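Local coordinates for DBF2 kinase activator protein MOB1 (Saccharomyces cerevisiae, PDB 2HJN), which binds and activates the protein kinase DBF2 in the mitotic exit network, enabling its phosphorylation by CDC15 in late anaphase, at residues P28-K32 and Q144-D148; I90-Y94 and V180-I184; S96-C101 and H188-E194; P103-M109 and S129-Y135; L139-C143 and I173-L177. All blocks are in the same frame, centred on the assembly; numbering follows the deposited sequence.

From the N terminus, contact 1 closes the loop from the extended chain at 28-32 to the C-terminal end of helix 132-147. Farther along, helix 75-97 packs on helix 165-187 in contact 2, and its C-terminal end, running into 96-101, meets 188-194 in contact 3. The loop 103-109 returns to the start of helix 132-147 in contact 4, nested within contacts 1, 2 and 3. Contact 5 pairs helices 132-147 and 165-187; it follows contact 4 in series and nests inside contacts 2 and 3. Contacts 1, 2 and 3 cross one another, and contact 1 also crosses contact 5. Contacts 2, 3 and 4 converge on one zinc ion; contacts 1 and 3 touch the second subunit.

Contact 1 of 5, residues P28-K32 and Q144-D148; sequences PSHQK and QDQFD
This is a polar loop-on-helix contact, in which an N-terminal segment without regular structure, P28-K32, lies beside the C-terminal end of helix 132-147. The loop is extended (S29 phi/psi -148/119°, Q31 -104/128°), so S29 and Q31 both direct CA-CB toward the helix while H30 points away, its backbone N and its NE2 hydrogen-bonding E99 and E194 of the second subunit. Nearest backbones are Q31 and Q144, CA to CA 6.9 Å. Q144 (chi1 m, chi2 t) reaches out so that its NE2 donates to S29 OG at 2.9 Å and to Q31 OE1 at 3.2 Å; its OE1 is held by R141. Q31 (chi1 t, chi2 p) completes the network: its NE2 donates to D148 OD1 at 3.0 Å, and a water bridges Q31 OE1 and D148 OD2, 2.7 Å from each. Q31 NE2 also lies 3.4 Å from F147 CB. Amide side chains thus latch an irregular segment to a helix end. Helix 75-97 flanks the loop, hydrogen-bonding it through Y87, N88 and N91.

Contact 2 of 5, residues I90-Y94 and V180-I184; sequences INMLY and VYAHI. With ZN (zinc ion), chain B.
Segments 90-94 and 180-184, on helices 75-97 and 165-187, run nearly parallel, their axes 11.1 Å apart at closest approach and crossing at 24°. The register sets I90 beside Y181 (CA-CA 7.4 Å) and Y94 beside I184 (7.6 Å). Aliphatic contacts fill the centre: I90 CG2 is 3.4 Å from V180 CG1, and L93 CB is 4.4 Å from I184 CD1, with I90, L93 and I184 all chi1 m, chi2 t. Aromatic side chains close both ends. Y181 (chi1 m) presents a ring face to I90, a CH-pi contact with CG1 4.0 Å from the ring centroid and 28° off the normal; its hydroxyl is hydrogen-bonded to S204. Y94, with chi1 between wells at -137°, swings across so that CD1 lies 3.5 Å from V180 CG1 and 3.8 Å from I184 CG1. The metal-linked part is H183 (chi1 t): its NE2 binds zinc at 2.1 Å, with C101, C106 and H188 completing the site, and its ND1 is hydrogen-bonded to I110 O. Y94 OH approaches H183 CD2 to 3.1 Å. An apolar interface between core helices therefore carries a zinc ligand at its edge, and the buried Y94 OH lies 3.1 Å from another, C101 SG.

Contact 3 of 5, residues S96-C101 and H188-E194; sequences SITEFC and HFNEILE. With ZN (zinc ion), chain B.
F100 (chi1 m) lays one ring face over the E191 side chain, a CH-pi contact in which E191 CG is 3.9 Å from the ring centroid and 21° off its normal. The ring belongs to a 3-10 turn, 98-100, closed by F100 N to I97 O at 2.8 Å; H188 stands at the N-cap position of helix 189-194. The backbones come nearest at I97 and E191, CA to CA 6.6 Å. I97 (chi1 p, chi2 p) sets CG2 against E191 CB (3.7 Å) and I192 CD1 (3.8 Å). Beyond this packing, C101 SG (chi1 t) and H188 NE2 (chi1 m) bind the same zinc at 2.4 and 2.1 Å, C106 and H183 supplying the other ligands of a Cys2His2 site. H188 ND1 donates to E191 OE1 at 2.9 Å, while H188 CE1 lies 3.2 Å from F100 O. E194, at the outer edge, pairs with H30 of the second subunit. The bond to E191 is consistent with a proton on ND1 and NE2 free for the metal, which cross-links the two segments.

Contact 4 of 5, residues P103-M109 and S129-Y135; sequences PQTCPRM and SVSAPKY. With ZN (zinc ion), chain B.
The loop 103-109 begins with helical phi/psi at 103-105, opens out at C106 (-131/81°), turns at P107 (-69/-13°) and is extended at R108 (-137/152°), lying against residues 129-131 that lead into helix 132-147. CA atoms come within 4.3 Å for P107-S131 and 4.1 Å for M109-A132. A132 N donates to C106 O at 3.0 Å. Two CA-H...O contacts follow toward R108 and V130, S131 CA to P107 O at 3.4 Å and R108 CA to V130 O at 3.3 Å, and a water accepts from M109 N (3.1 Å) and V130 N (3.3 Å). S131 (chi1 p) is the N-cap, its OG accepting a weak 3.4 Å bond from K134 N. The helix start abuts the Cys2His2 zinc site: C106 SG binds the metal at 2.3 Å, joined by C101, H183 and H188, and C106 CB packs 3.7 Å from A132 CB. Selenomethionine M109 (chi1 t, chi2 p) makes a CH-pi contact over the Y135 ring face, CG 3.6 Å from the centroid, and an oblique Met-aromatic one, SE at 4.5 Å.

Contact 5 of 5, residues L139-C143 and I173-L177; sequences LMRWC and ILRRL. With SO4 (sulfate ion), chain C.
Helices 139-143 and 173-177 pack antiparallel, their short axes 10.9 Å apart and 156° between directions, with L139 opposite R176 (CA-CA 7.4 Å) and C143 opposite I173 (6.8 Å). An apolar bump from 173-177 is L177 (chi1 m, chi2 t): its CD2 enters a hollow formed by L139 CD2 at 3.8 Å, selenomethionine M140 SE at 3.7 Å and C143 SG at 3.9 Å. In return L139 (chi1 t, chi2 t) pushes CD1 against the backbone of the other helix, 3.3 Å from R176 O and 3.7 Å from R176 CB. I173 CG2 approaches C143 SG at 4.1 Å, and its CG1 lies 3.8 Å from W142 CZ3. The parent helices 132-147 and 165-187 are consecutive in the Mob1/phocein fold; helix 75-97 covers the apolar side, M140 and L177 both touching I90. At the more exposed edge the packing turns flat: W142 (chi1 t) spreads its indole flat against the R176 guanidinium, planes at 25°, and R176 CZ stands 4.3 Å from the six-membered ring centroid, 19° off the normal, a cation-pi stack. A sulfate, probably from the crystallisation liquor, accepts from R175 NH2 (O1, 2.5 Å), weakly from R176 NE (O4, 3.2 Å), and from R179.

Contact 1 of 5, residues P28-K32 and Q144-D148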
# COMPACT_ATOMS: atom_id res chain seq x y z
N PRO A 28 6.75 3.75 -7.70
CA PRO A 28 5.82 2.71 -8.14
C PRO A 28 5.21 2.97 -9.52
O PRO A 28 5.14 4.11 -9.96
CB PRO A 28 4.77 2.68 -6.99
CG PRO A 28 5.49 3.37 -5.77
CD PRO A 28 6.27 4.47 -6.51
N SER A 29 4.86 1.91 -10.23
CA SER A 29 4.10 1.93 -11.47
C SER A 29 3.25 0.64 -11.53
O SER A 29 3.78 -0.46 -11.54
CB SER A 29 4.98 1.98 -12.73
OG SER A 29 4.18 1.99 -13.93
N HIS A 30 1.94 0.79 -11.57
CA HIS A 30 1.02 -0.31 -11.76
C HIS A 30 1.04 -0.77 -13.24
O HIS A 30 1.11 0.05 -14.17
CB HIS A 30 -0.39 0.19 -11.36
CG HIS A 30 -1.45 -0.87 -11.36
ND1 HIS A 30 -2.43 -0.93 -12.32
CD2 HIS A 30 -1.69 -1.89 -10.50
CE1 HIS A 30 -3.23 -1.96 -12.06
NE2 HIS A 30 -2.80 -2.56 -10.97
N GLN A 31 0.90 -2.07 -13.43
CA GLN A 31 0.83 -2.71 -14.74
C GLN A 31 -0.61 -3.12 -15.07
O GLN A 31 -1.29 -3.76 -14.28
CB GLN A 31 1.73 -3.96 -14.80
CG GLN A 31 1.79 -4.66 -16.19
CD GLN A 31 2.49 -3.88 -17.24
OE1 GLN A 31 3.34 -3.01 -16.95
NE2 GLN A 31 2.14 -4.15 -18.50
N LYS A 32 -1.07 -2.72 -16.23
CA LYS A 32 -2.41 -3.13 -16.67
C LYS A 32 -2.53 -4.68 -16.75
O LYS A 32 -1.58 -5.38 -17.17
CB LYS A 32 -2.80 -2.43 -18.00
CG LYS A 32 -2.09 -2.96 -19.23
CD LYS A 32 -3.05 -3.01 -20.42
CE LYS A 32 -2.50 -3.94 -21.49
NZ LYS A 32 -3.42 -3.95 -22.68
N GLN A 144 8.15 -4.58 -16.48
CA GLN A 144 7.17 -3.86 -17.29
C GLN A 144 7.52 -3.85 -18.78
O GLN A 144 6.64 -4.01 -19.62
CB GLN A 144 6.94 -2.41 -16.79
CG GLN A 144 6.33 -2.34 -15.40
CD GLN A 144 5.92 -0.96 -15.03
OE1 GLN A 144 6.78 -0.11 -14.77
NE2 GLN A 144 4.59 -0.70 -15.04
N ASP A 145 8.80 -3.65 -19.10
CA ASP A 145 9.25 -3.78 -20.47
C ASP A 145 9.00 -5.17 -21.05
O ASP A 145 8.68 -5.28 -22.24
CB ASP A 145 10.73 -3.35 -20.66
CG ASP A 145 10.96 -1.86 -20.40
OD1 ASP A 145 10.01 -1.03 -20.49
OD2 ASP A 145 12.12 -1.51 -20.09
N GLN A 146 9.11 -6.25 -20.26
CA GLN A 146 8.75 -7.58 -20.81
C GLN A 146 7.23 -7.67 -20.98
O GLN A 146 6.77 -8.12 -22.03
CB GLN A 146 9.25 -8.74 -19.92
CG GLN A 146 10.73 -8.65 -19.49
CD GLN A 146 11.73 -8.18 -20.61
OE1 GLN A 146 12.06 -8.97 -21.50
NE2 GLN A 146 12.24 -6.91 -20.50
N PHE A 147 6.45 -7.21 -19.98
CA PHE A 147 4.96 -7.29 -20.10
C PHE A 147 4.48 -6.51 -21.33
O PHE A 147 3.48 -6.86 -21.97
CB PHE A 147 4.25 -6.76 -18.83
CG PHE A 147 4.58 -7.49 -17.55
CD1 PHE A 147 4.79 -6.77 -16.36
CD2 PHE A 147 4.71 -8.89 -17.52
CE1 PHE A 147 5.11 -7.43 -15.16
CE2 PHE A 147 5.04 -9.56 -16.32
CZ PHE A 147 5.23 -8.80 -15.12
N ASP A 148 5.21 -5.45 -21.67
CA ASP A 148 4.75 -4.52 -22.74
C ASP A 148 5.27 -4.95 -24.14
O ASP A 148 4.97 -4.30 -25.17
CB ASP A 148 5.20 -3.10 -22.41
CG ASP A 148 4.33 -2.41 -21.37
OD1 ASP A 148 3.24 -2.92 -21.01
OD2 ASP A 148 4.73 -1.34 -20.91
O HOH W 1 3.71 -0.79 -18.48

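Contact 2 of 5, residues I90-Y94 and V180-I184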
# COMPACT_ATOMS: atom_id res chain seq x y z
N ILE A 90 3.72 -6.78 -5.52
CA ILE A 90 5.10 -6.40 -5.04
C ILE A 90 5.28 -4.87 -5.20
O ILE A 90 5.77 -4.19 -4.31
CB ILE A 90 6.19 -7.18 -5.79
CG1 ILE A 90 6.22 -8.64 -5.35
CG2 ILE A 90 7.57 -6.57 -5.53
CD1 ILE A 90 6.97 -9.58 -6.41
N ASN A 91 4.80 -4.34 -6.32
CA ASN A 91 4.69 -2.90 -6.54
C ASN A 91 3.91 -2.17 -5.41
O ASN A 91 4.40 -1.14 -4.90
CB ASN A 91 4.02 -2.59 -7.91
CG ASN A 91 4.05 -1.12 -8.23
OD1 ASN A 91 5.14 -0.53 -8.38
ND2 ASN A 91 2.87 -0.49 -8.31
N MSE A 92 2.75 -2.71 -5.02
CA MSE A 92 1.95 -2.11 -3.94
C MSE A 92 2.68 -2.21 -2.59
O MSE A 92 2.74 -1.22 -1.83
CB MSE A 92 0.53 -2.73 -3.88
CG MSE A 92 -0.33 -2.24 -2.65
SE MSE A 92 0.11 -3.22 -1.00
CE MSE A 92 -0.64 -4.90 -1.63
N LEU A 93 3.31 -3.35 -2.34
CA LEU A 93 4.05 -3.56 -1.08
C LEU A 93 5.34 -2.71 -0.99
O LEU A 93 5.60 -2.09 0.03
CB LEU A 93 4.31 -5.04 -0.86
CG LEU A 93 3.08 -5.92 -0.50
CD1 LEU A 93 3.42 -7.37 -0.78
CD2 LEU A 93 2.59 -5.76 0.97
N TYR A 94 6.13 -2.63 -2.07
CA TYR A 94 7.33 -1.72 -2.05
C TYR A 94 6.94 -0.28 -1.96
O TYR A 94 7.56 0.52 -1.24
CB TYR A 94 8.29 -1.99 -3.22
CG TYR A 94 9.74 -2.00 -2.80
CD1 TYR A 94 10.40 -3.19 -2.54
CD2 TYR A 94 10.44 -0.81 -2.63
CE1 TYR A 94 11.72 -3.20 -2.11
CE2 TYR A 94 11.81 -0.80 -2.22
CZ TYR A 94 12.43 -2.00 -1.96
OH TYR A 94 13.74 -2.04 -1.57
N VAL A 180 13.04 -9.29 -4.45
CA VAL A 180 12.36 -8.08 -3.88
C VAL A 180 11.66 -8.47 -2.59
O VAL A 180 11.78 -7.75 -1.58
CB VAL A 180 11.35 -7.44 -4.88
CG1 VAL A 180 10.74 -6.17 -4.25
CG2 VAL A 180 12.06 -7.11 -6.25
N TYR A 181 10.96 -9.60 -2.58
CA TYR A 181 10.37 -10.10 -1.31
C TYR A 181 11.47 -10.30 -0.27
O TYR A 181 11.28 -9.95 0.92
CB TYR A 181 9.65 -11.45 -1.48
CG TYR A 181 8.23 -11.39 -1.99
CD1 TYR A 181 7.22 -10.81 -1.24
CD2 TYR A 181 7.90 -11.96 -3.23
CE1 TYR A 181 5.90 -10.79 -1.73
CE2 TYR A 181 6.63 -11.94 -3.71
CZ TYR A 181 5.63 -11.36 -2.96
OH TYR A 181 4.39 -11.41 -3.47
N ALA A 182 12.61 -10.83 -0.70
CA ALA A 182 13.71 -11.11 0.25
C ALA A 182 14.22 -9.83 0.92
O ALA A 182 14.47 -9.79 2.15
CB ALA A 182 14.87 -11.90 -0.41
N HIS A 183 14.40 -8.77 0.13
CA HIS A 183 14.85 -7.48 0.71
C HIS A 183 13.82 -6.90 1.72
O HIS A 183 14.20 -6.35 2.77
CB HIS A 183 15.19 -6.45 -0.38
CG HIS A 183 15.77 -5.19 0.17
ND1 HIS A 183 17.00 -5.15 0.80
CD2 HIS A 183 15.23 -3.95 0.32
CE1 HIS A 183 17.21 -3.94 1.28
NE2 HIS A 183 16.14 -3.19 1.01
N ILE A 184 12.53 -6.98 1.37
CA ILE A 184 11.46 -6.44 2.23
C ILE A 184 11.46 -7.11 3.59
O ILE A 184 11.45 -6.45 4.62
CB ILE A 184 9.99 -6.55 1.57
CG1 ILE A 184 9.81 -5.61 0.38
CG2 ILE A 184 8.86 -6.09 2.55
CD1 ILE A 184 8.64 -6.00 -0.52
ZN ZN B . 15.98 -1.16 1.67

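Contact 3 of 5, residues S96-C101 and H188-E194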
# COMPACT_ATOMS: atom_id res chain seq x y z
N SER A 96 4.46 0.94 -0.40
CA SER A 96 4.05 1.32 0.95
C SER A 96 5.22 1.75 1.86
O SER A 96 5.07 2.59 2.77
CB SER A 96 3.23 0.18 1.61
OG SER A 96 4.08 -0.85 2.09
N ILE A 97 6.40 1.20 1.59
CA ILE A 97 7.56 1.47 2.45
C ILE A 97 8.70 2.22 1.74
O ILE A 97 9.80 2.37 2.31
CB ILE A 97 8.07 0.19 3.18
CG1 ILE A 97 8.27 -0.99 2.22
CG2 ILE A 97 7.07 -0.19 4.24
CD1 ILE A 97 9.63 -1.06 1.56
N THR A 98 8.43 2.69 0.52
CA THR A 98 9.51 3.20 -0.35
C THR A 98 10.35 4.36 0.24
O THR A 98 11.59 4.49 -0.05
CB THR A 98 8.95 3.65 -1.73
OG1 THR A 98 10.04 4.00 -2.57
CG2 THR A 98 8.02 4.90 -1.60
N GLU A 99 9.71 5.19 1.05
CA GLU A 99 10.44 6.30 1.70
C GLU A 99 11.44 5.83 2.75
O GLU A 99 12.25 6.62 3.18
CB GLU A 99 9.50 7.35 2.32
CG GLU A 99 8.67 8.17 1.34
CD GLU A 99 7.79 9.21 2.07
OE1 GLU A 99 8.32 10.14 2.71
OE2 GLU A 99 6.57 9.08 2.04
N PHE A 100 11.37 4.56 3.18
CA PHE A 100 12.31 3.98 4.18
C PHE A 100 13.49 3.21 3.54
O PHE A 100 14.36 2.72 4.24
CB PHE A 100 11.55 3.03 5.11
CG PHE A 100 10.31 3.66 5.74
CD1 PHE A 100 9.03 3.20 5.42
CD2 PHE A 100 10.43 4.74 6.60
CE1 PHE A 100 7.89 3.78 5.97
CE2 PHE A 100 9.28 5.33 7.16
CZ PHE A 100 8.01 4.85 6.85
N CYS A 101 13.50 3.14 2.21
CA CYS A 101 14.58 2.46 1.46
C CYS A 101 15.22 3.45 0.47
O CYS A 101 14.72 3.71 -0.62
CB CYS A 101 14.04 1.22 0.77
SG CYS A 101 15.26 0.25 -0.10
N HIS A 188 13.01 -4.45 5.83
CA HIS A 188 11.91 -3.49 6.07
C HIS A 188 10.69 -4.02 6.82
O HIS A 188 9.64 -3.37 6.81
CB HIS A 188 11.50 -2.80 4.74
CG HIS A 188 12.64 -2.06 4.11
ND1 HIS A 188 13.14 -0.88 4.64
CD2 HIS A 188 13.48 -2.40 3.11
CE1 HIS A 188 14.18 -0.49 3.93
NE2 HIS A 188 14.41 -1.38 2.99
N PHE A 189 10.79 -5.18 7.44
CA PHE A 189 9.56 -5.77 8.04
C PHE A 189 8.97 -4.91 9.15
O PHE A 189 7.74 -4.91 9.29
CB PHE A 189 9.77 -7.20 8.53
CG PHE A 189 8.47 -7.96 8.86
CD1 PHE A 189 7.75 -8.65 7.86
CD2 PHE A 189 8.00 -8.08 10.19
CE1 PHE A 189 6.56 -9.36 8.16
CE2 PHE A 189 6.81 -8.77 10.47
CZ PHE A 189 6.10 -9.42 9.47
N ASN A 190 9.80 -4.24 9.94
CA ASN A 190 9.30 -3.33 11.01
C ASN A 190 8.34 -2.25 10.52
O ASN A 190 7.44 -1.83 11.23
CB ASN A 190 10.41 -2.66 11.87
CG ASN A 190 11.66 -2.19 11.06
OD1 ASN A 190 12.71 -1.94 11.68
ND2 ASN A 190 11.55 -2.07 9.72
N GLU A 191 8.54 -1.83 9.28
CA GLU A 191 7.78 -0.71 8.69
C GLU A 191 6.47 -1.25 8.15
O GLU A 191 5.46 -0.62 8.23
CB GLU A 191 8.63 -0.01 7.63
CG GLU A 191 9.77 0.89 8.24
CD GLU A 191 11.15 0.61 7.65
OE1 GLU A 191 11.29 -0.23 6.75
OE2 GLU A 191 12.14 1.24 8.09
N ILE A 192 6.52 -2.46 7.63
CA ILE A 192 5.36 -3.17 7.13
C ILE A 192 4.38 -3.36 8.33
O ILE A 192 3.17 -3.11 8.23
CB ILE A 192 5.81 -4.52 6.46
CG1 ILE A 192 6.42 -4.29 5.03
CG2 ILE A 192 4.67 -5.63 6.48
CD1 ILE A 192 5.41 -3.59 4.08
N LEU A 193 4.95 -3.79 9.45
CA LEU A 193 4.24 -3.96 10.73
C LEU A 193 3.61 -2.66 11.27
O LEU A 193 2.44 -2.64 11.68
CB LEU A 193 5.25 -4.54 11.76
CG LEU A 193 4.81 -5.37 12.97
CD1 LEU A 193 3.95 -6.52 12.54
CD2 LEU A 193 6.05 -5.90 13.72
N GLU A 194 4.39 -1.59 11.32
CA GLU A 194 3.86 -0.21 11.61
C GLU A 194 2.56 0.15 10.83
O GLU A 194 1.67 0.84 11.36
CB GLU A 194 4.96 0.81 11.31
CG GLU A 194 4.70 2.26 11.71
CD GLU A 194 5.46 3.31 10.81
OE1 GLU A 194 4.82 4.37 10.56
OE2 GLU A 194 6.67 3.10 10.39
ZN ZN B . 15.98 -1.16 1.67
O HOH W 2 15.19 1.63 6.52

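Contact 4 of 5, residues P103-M109 and S129-Y135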
# COMPACT_ATOMS: atom_id res chain seq x y z
N PRO A 103 19.35 5.10 -1.00
CA PRO A 103 20.73 4.68 -1.16
C PRO A 103 21.58 4.85 0.11
O PRO A 103 22.64 4.22 0.19
CB PRO A 103 21.25 5.59 -2.25
CG PRO A 103 20.13 5.97 -2.99
CD PRO A 103 19.02 6.16 -1.97
N GLN A 104 21.13 5.68 1.07
CA GLN A 104 21.83 5.78 2.39
C GLN A 104 21.41 4.75 3.41
O GLN A 104 22.25 4.29 4.18
CB GLN A 104 21.76 7.21 2.97
CG GLN A 104 22.17 8.22 1.89
CD GLN A 104 23.68 8.30 1.68
OE1 GLN A 104 24.22 7.96 0.60
NE2 GLN A 104 24.38 8.73 2.73
N THR A 105 20.13 4.33 3.43
CA THR A 105 19.79 3.23 4.37
C THR A 105 20.26 1.88 3.84
O THR A 105 20.70 1.03 4.62
CB THR A 105 18.24 3.12 4.67
OG1 THR A 105 17.54 2.83 3.44
CG2 THR A 105 17.73 4.43 5.28
N CYS A 106 20.16 1.69 2.54
CA CYS A 106 20.46 0.40 1.93
C CYS A 106 21.41 0.57 0.72
O CYS A 106 20.96 0.54 -0.45
CB CYS A 106 19.15 -0.38 1.53
SG CYS A 106 17.88 -0.47 2.84
N PRO A 107 22.75 0.70 1.00
CA PRO A 107 23.75 0.88 -0.04
C PRO A 107 24.01 -0.31 -0.98
O PRO A 107 24.68 -0.13 -1.99
CB PRO A 107 25.03 1.29 0.72
CG PRO A 107 24.83 0.89 2.12
CD PRO A 107 23.34 0.70 2.37
N ARG A 108 23.53 -1.51 -0.63
CA ARG A 108 23.66 -2.69 -1.44
C ARG A 108 22.30 -3.42 -1.43
O ARG A 108 21.55 -3.36 -0.44
CB ARG A 108 24.73 -3.64 -0.89
CG ARG A 108 26.18 -3.16 -0.98
CD ARG A 108 27.11 -4.24 -0.32
NE ARG A 108 26.69 -4.58 1.05
CZ ARG A 108 26.88 -5.75 1.67
NH1 ARG A 108 27.49 -6.76 1.03
NH2 ARG A 108 26.46 -5.93 2.93
N MSE A 109 22.03 -4.15 -2.49
CA MSE A 109 20.78 -4.94 -2.53
C MSE A 109 21.05 -6.25 -1.78
O MSE A 109 21.59 -7.19 -2.36
CB MSE A 109 20.31 -5.16 -3.98
CG MSE A 109 19.07 -6.02 -4.14
SE MSE A 109 17.46 -5.19 -3.34
CE MSE A 109 16.33 -6.49 -4.22
N SER A 129 27.20 -4.57 -7.94
CA SER A 129 26.62 -3.99 -6.74
C SER A 129 25.96 -2.58 -7.00
O SER A 129 26.55 -1.68 -7.65
CB SER A 129 27.74 -3.92 -5.67
OG SER A 129 27.40 -3.08 -4.57
N VAL A 130 24.72 -2.44 -6.52
CA VAL A 130 23.91 -1.22 -6.61
C VAL A 130 23.07 -1.07 -5.33
O VAL A 130 22.89 -2.03 -4.57
CB VAL A 130 22.96 -1.19 -7.91
CG1 VAL A 130 23.77 -1.11 -9.19
CG2 VAL A 130 22.00 -2.37 -7.97
N SER A 131 22.57 0.13 -5.05
CA SER A 131 21.79 0.37 -3.78
C SER A 131 20.47 -0.39 -3.92
O SER A 131 20.11 -0.72 -5.05
CB SER A 131 21.56 1.87 -3.58
OG SER A 131 20.60 2.37 -4.52
N ALA A 132 19.75 -0.70 -2.84
CA ALA A 132 18.51 -1.51 -2.97
C ALA A 132 17.49 -0.76 -3.84
O ALA A 132 16.89 -1.34 -4.72
CB ALA A 132 17.91 -1.83 -1.60
N PRO A 133 17.25 0.53 -3.57
CA PRO A 133 16.19 1.17 -4.43
C PRO A 133 16.55 1.31 -5.92
O PRO A 133 15.66 1.29 -6.77
CB PRO A 133 16.00 2.52 -3.76
CG PRO A 133 17.40 2.81 -3.14
CD PRO A 133 17.80 1.48 -2.59
N LYS A 134 17.85 1.45 -6.26
CA LYS A 134 18.27 1.43 -7.65
C LYS A 134 18.02 0.08 -8.28
O LYS A 134 17.52 0.03 -9.40
CB LYS A 134 19.77 1.81 -7.80
CG LYS A 134 20.26 1.84 -9.27
CD LYS A 134 19.75 3.16 -9.89
CE LYS A 134 20.38 3.48 -11.20
NZ LYS A 134 20.06 4.91 -11.50
N TYR A 135 18.40 -0.99 -7.58
CA TYR A 135 18.14 -2.37 -7.96
C TYR A 135 16.63 -2.61 -8.25
O TYR A 135 16.25 -3.08 -9.33
CB TYR A 135 18.60 -3.32 -6.83
CG TYR A 135 18.43 -4.78 -7.26
CD1 TYR A 135 17.16 -5.36 -7.27
CD2 TYR A 135 19.50 -5.53 -7.72
CE1 TYR A 135 16.96 -6.64 -7.66
CE2 TYR A 135 19.30 -6.86 -8.12
CZ TYR A 135 18.01 -7.38 -8.10
OH TYR A 135 17.72 -8.67 -8.50
ZN ZN B . 15.98 -1.16 1.67
O HOH W 3 23.96 -5.07 -4.67

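Contact 5 of 5, residues L139-C143 and I173-L177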
# COMPACT_ATOMS: atom_id res chain seq x y z
N LEU A 139 14.88 -3.40 -11.85
CA LEU A 139 14.24 -4.69 -11.99
C LEU A 139 12.78 -4.55 -12.36
O LEU A 139 12.33 -5.23 -13.28
CB LEU A 139 14.34 -5.57 -10.73
CG LEU A 139 13.66 -6.95 -10.60
CD1 LEU A 139 14.29 -7.74 -9.44
CD2 LEU A 139 12.22 -6.89 -10.22
N MSE A 140 12.05 -3.73 -11.61
CA MSE A 140 10.59 -3.56 -11.85
C MSE A 140 10.32 -2.93 -13.21
O MSE A 140 9.42 -3.37 -13.91
CB MSE A 140 9.94 -2.71 -10.76
CG MSE A 140 10.03 -3.35 -9.37
SE MSE A 140 9.07 -5.09 -9.16
CE MSE A 140 7.41 -4.25 -8.57
N ARG A 141 11.08 -1.89 -13.58
CA ARG A 141 10.96 -1.29 -14.94
C ARG A 141 11.31 -2.32 -16.03
O ARG A 141 10.73 -2.31 -17.09
CB ARG A 141 11.85 -0.04 -15.13
CG ARG A 141 11.43 1.28 -14.37
CD ARG A 141 9.92 1.69 -14.42
NE ARG A 141 9.02 0.88 -13.57
CZ ARG A 141 8.90 0.96 -12.25
NH1 ARG A 141 9.63 1.79 -11.52
NH2 ARG A 141 8.03 0.17 -11.65
N TRP A 142 12.29 -3.19 -15.77
CA TRP A 142 12.60 -4.31 -16.71
C TRP A 142 11.40 -5.29 -16.86
O TRP A 142 11.07 -5.75 -17.98
CB TRP A 142 13.90 -5.05 -16.31
CG TRP A 142 14.19 -6.25 -17.19
CD1 TRP A 142 14.86 -6.27 -18.38
CD2 TRP A 142 13.77 -7.57 -16.93
NE1 TRP A 142 14.91 -7.57 -18.88
CE2 TRP A 142 14.23 -8.39 -18.01
CE3 TRP A 142 13.08 -8.18 -15.87
CZ2 TRP A 142 13.98 -9.75 -18.07
CZ3 TRP A 142 12.80 -9.56 -15.95
CH2 TRP A 142 13.28 -10.33 -17.02
N CYS A 143 10.74 -5.60 -15.73
CA CYS A 143 9.55 -6.47 -15.81
C CYS A 143 8.45 -5.87 -16.69
O CYS A 143 7.84 -6.58 -17.50
CB CYS A 143 9.00 -6.82 -14.41
SG CYS A 143 10.07 -7.88 -13.45
N ILE A 173 11.61 -13.95 -14.66
CA ILE A 173 10.82 -12.94 -13.99
C ILE A 173 10.47 -13.32 -12.53
O ILE A 173 10.64 -12.50 -11.63
CB ILE A 173 9.48 -12.59 -14.77
CG1 ILE A 173 9.78 -11.87 -16.10
CG2 ILE A 173 8.61 -11.63 -13.93
CD1 ILE A 173 8.49 -11.86 -17.07
N LEU A 174 9.97 -14.54 -12.31
CA LEU A 174 9.70 -15.05 -10.94
C LEU A 174 10.96 -15.09 -10.07
O LEU A 174 10.91 -14.64 -8.91
CB LEU A 174 8.99 -16.43 -10.98
CG LEU A 174 7.46 -16.47 -11.15
CD1 LEU A 174 6.80 -15.24 -11.73
CD2 LEU A 174 6.91 -17.73 -11.80
N ARG A 175 12.09 -15.57 -10.62
CA ARG A 175 13.36 -15.60 -9.86
C ARG A 175 13.77 -14.19 -9.37
O ARG A 175 14.18 -13.98 -8.21
CB ARG A 175 14.50 -16.20 -10.71
CG ARG A 175 14.58 -17.69 -10.78
CD ARG A 175 15.97 -18.14 -11.40
NE ARG A 175 16.43 -17.43 -12.62
CZ ARG A 175 16.23 -17.85 -13.87
NH1 ARG A 175 15.54 -18.96 -14.13
NH2 ARG A 175 16.71 -17.15 -14.88
N ARG A 176 13.67 -13.21 -10.26
CA ARG A 176 13.95 -11.80 -9.88
C ARG A 176 12.95 -11.16 -8.88
O ARG A 176 13.36 -10.51 -7.90
CB ARG A 176 14.13 -10.99 -11.15
CG ARG A 176 15.31 -11.56 -11.99
CD ARG A 176 15.51 -10.82 -13.31
NE ARG A 176 16.37 -11.55 -14.22
CZ ARG A 176 16.93 -11.02 -15.31
NH1 ARG A 176 16.72 -9.73 -15.64
NH2 ARG A 176 17.68 -11.78 -16.10
N LEU A 177 11.64 -11.34 -9.11
CA LEU A 177 10.65 -10.78 -8.18
C LEU A 177 10.84 -11.32 -6.76
O LEU A 177 10.67 -10.59 -5.78
CB LEU A 177 9.23 -11.05 -8.71
CG LEU A 177 8.81 -10.28 -9.98
CD1 LEU A 177 7.37 -10.65 -10.43
CD2 LEU A 177 8.97 -8.76 -9.86
S SO4 C . 18.84 -14.48 -13.27
O1 SO4 C . 17.65 -15.02 -13.93
O2 SO4 C . 19.15 -15.40 -12.16
O3 SO4 C . 19.94 -14.26 -14.19
O4 SO4 C . 18.65 -13.16 -12.70